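Uncharacterized protein Rv2277c (Mycobacterium tuberculosis, PDB 5VUG) is of unknown function but probably hydrolyses phosphoric diesters such as glycerophosphodiesters. Local coordinates at residues A[47-53]-A[72-77]. Numbering follows the deposited sequence.
Sequences QVSSDGV and VNSKTV
D51 takes the backbone N-H of V77 on its carboxylate, with V77 N 2.9 Å from OD1. A second cross-link runs from S50 N to K75 O, 2.8 Å long and nearly straight at 169°. Both bonds use residues of the type I beta turn S49-G52. This turn joins barrel strand 41-48 to its antiparallel neighbour 54-56 in a TIM barrel of the glycerophosphodiester phosphodiesterase family. Across from it, residues 72-74 form a short 3-10 segment, and the chain then runs through K75 and T76, the N-cap, into helix 77-80.

OD1 of D51 accepts two bonds. V77 N reaches it on the syn side and S49 OG on the anti side, with OG to OD1 at 2.7 Å. Both donors lie about 20° out of the carboxylate plane. With chi1 at 54°, the D51 carboxylate folds back over its own backbone and turns to the N-H of V77, at the start of the helix. S49 OG also accepts from V53 N, 2.9 Å away, so this one hydroxyl ties the turn together and helps fix the carboxylate.

At the other end, a water links the segments. It donates to Q47 OE1 and accepts from V72 N. The amide of Q47 is held from its other end too, since NE2 bonds to the carbonyl oxygens of Y57 and P59. Its extended chain crosses V72 at a slant, and CG2 of V72 lies 3.6 Å from OE1.

Packing completes the contact. V72 also rests on L80 and V55. V53 and V77 meet beside T108, with V53 CG1 3.9 Å from V77 CG2.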
loop_
_atom_site.group_PDB
_atom_site.type_symbol
_atom_site.label_atom_id
_atom_site.label_comp_id
_atom_site.label_asym_id
_atom_site.label_seq_id
_atom_site.Cartn_x
_atom_site.Cartn_y
_atom_site.Cartn_z
ATOM N N GLN A 47 -18.826 -4.410 -24.825
ATOM C CA GLN A 47 -19.649 -3.207 -24.692
ATOM C C GLN A 47 -20.956 -3.459 -25.439
ATOM O O GLN A 47 -21.147 -4.520 -26.035
ATOM C CB GLN A 47 -18.895 -1.946 -25.157
ATOM C CG GLN A 47 -17.628 -1.675 -24.331
ATOM C CD GLN A 47 -17.012 -0.320 -24.629
ATOM O OE1 GLN A 47 -17.676 0.711 -24.500
ATOM N NE2 GLN A 47 -15.742 -0.311 -25.022
ATOM N N VAL A 48 -21.895 -2.520 -25.384
ATOM C CA VAL A 48 -23.206 -2.731 -25.989
ATOM C C VAL A 48 -23.543 -1.599 -26.959
ATOM O O VAL A 48 -23.287 -0.418 -26.685
ATOM C CB VAL A 48 -24.313 -2.966 -24.930
ATOM C CG1 VAL A 48 -24.523 -1.733 -24.028
ATOM C CG2 VAL A 48 -25.616 -3.384 -25.593
ATOM N N SER A 49 -24.100 -1.968 -28.108
ATOM C CA SER A 49 -24.526 -1.001 -29.108
ATOM C C SER A 49 -25.716 -0.181 -28.600
ATOM O O SER A 49 -26.375 -0.523 -27.607
ATOM C CB SER A 49 -24.952 -1.734 -30.378
ATOM O OG SER A 49 -26.173 -2.432 -30.163
ATOM N N SER A 50 -26.015 0.909 -29.318
ATOM C CA SER A 50 -27.184 1.712 -28.962
ATOM C C SER A 50 -28.467 0.894 -29.018
ATOM O O SER A 50 -29.413 1.181 -28.270
ATOM C CB SER A 50 -27.305 2.928 -29.881
ATOM O OG SER A 50 -27.692 2.537 -31.190
ATOM N N ASP A 51 -28.529 -0.119 -29.890
ATOM C CA ASP A 51 -29.711 -0.967 -30.002
ATOM C C ASP A 51 -29.563 -2.303 -29.271
ATOM O O ASP A 51 -30.229 -3.286 -29.630
ATOM C CB ASP A 51 -30.190 -1.116 -31.454
ATOM C CG ASP A 51 -29.111 -1.603 -32.407
ATOM O OD1 ASP A 51 -27.931 -1.692 -32.018
ATOM O OD2 ASP A 51 -29.467 -1.900 -33.571
ATOM N N GLY A 52 -28.704 -2.354 -28.258
ATOM C CA GLY A 52 -28.751 -3.430 -27.290
ATOM C C GLY A 52 -28.071 -4.719 -27.670
ATOM O O GLY A 52 -28.387 -5.756 -27.081
ATOM N N VAL A 53 -27.129 -4.696 -28.602
ATOM C CA VAL A 53 -26.403 -5.899 -28.998
ATOM C C VAL A 53 -24.996 -5.827 -28.415
ATOM O O VAL A 53 -24.243 -4.897 -28.737
ATOM C CB VAL A 53 -26.361 -6.073 -30.523
ATOM C CG1 VAL A 53 -25.585 -7.344 -30.880
ATOM C CG2 VAL A 53 -27.765 -6.103 -31.090
ATOM N N VAL A 72 -19.179 3.436 -28.024
ATOM C CA VAL A 72 -19.842 2.280 -28.627
ATOM C C VAL A 72 -21.358 2.442 -28.630
ATOM O O VAL A 72 -22.027 2.142 -29.629
ATOM C CB VAL A 72 -19.415 0.989 -27.911
ATOM C CG1 VAL A 72 -20.220 -0.201 -28.433
ATOM C CG2 VAL A 72 -17.934 0.768 -28.112
ATOM N N ASN A 73 -21.929 2.903 -27.515
ATOM C CA ASN A 73 -23.382 3.019 -27.439
ATOM C C ASN A 73 -23.936 4.223 -28.193
ATOM O O ASN A 73 -25.131 4.525 -28.062
ATOM C CB ASN A 73 -23.888 2.964 -25.988
ATOM C CG ASN A 73 -23.403 4.122 -25.138
ATOM O OD1 ASN A 73 -22.887 5.125 -25.643
ATOM N ND2 ASN A 73 -23.595 3.999 -23.827
ATOM N N SER A 74 -23.110 4.922 -28.967
ATOM C CA SER A 74 -23.623 5.967 -29.846
ATOM C C SER A 74 -23.955 5.449 -31.238
ATOM O O SER A 74 -24.414 6.231 -32.081
ATOM C CB SER A 74 -22.651 7.152 -29.934
ATOM O OG SER A 74 -21.516 6.839 -30.734
ATOM N N LYS A 75 -23.737 4.155 -31.492
ATOM C CA LYS A 75 -23.955 3.558 -32.801
ATOM C C LYS A 75 -24.765 2.277 -32.667
ATOM O O LYS A 75 -24.677 1.568 -31.662
ATOM C CB LYS A 75 -22.623 3.238 -33.504
ATOM C CG LYS A 75 -21.719 4.456 -33.727
ATOM C CD LYS A 75 -20.642 4.153 -34.760
ATOM C CE LYS A 75 -19.674 5.328 -34.936
ATOM N NZ LYS A 75 -20.332 6.595 -35.382
ATOM N N THR A 76 -25.560 1.989 -33.694
ATOM C CA THR A 76 -26.261 0.718 -33.779
ATOM C C THR A 76 -25.269 -0.385 -34.124
ATOM O O THR A 76 -24.154 -0.126 -34.584
ATOM C CB THR A 76 -27.289 0.777 -34.904
ATOM O OG1 THR A 76 -26.596 0.947 -36.147
ATOM C CG2 THR A 76 -28.238 1.942 -34.706
ATOM N N VAL A 77 -25.683 -1.636 -33.903
ATOM C CA VAL A 77 -24.801 -2.752 -34.230
ATOM C C VAL A 77 -24.492 -2.774 -35.725
ATOM O O VAL A 77 -23.373 -3.101 -36.136
ATOM C CB VAL A 77 -25.377 -4.087 -33.714
ATOM C CG1 VAL A 77 -26.647 -4.451 -34.455
ATOM C CG2 VAL A 77 -24.335 -5.205 -33.843
HETATM O O HOH W 1 -17.679 3.130 -25.621
HETATM O O HOH W 2 -27.331 4.942 -32.409
#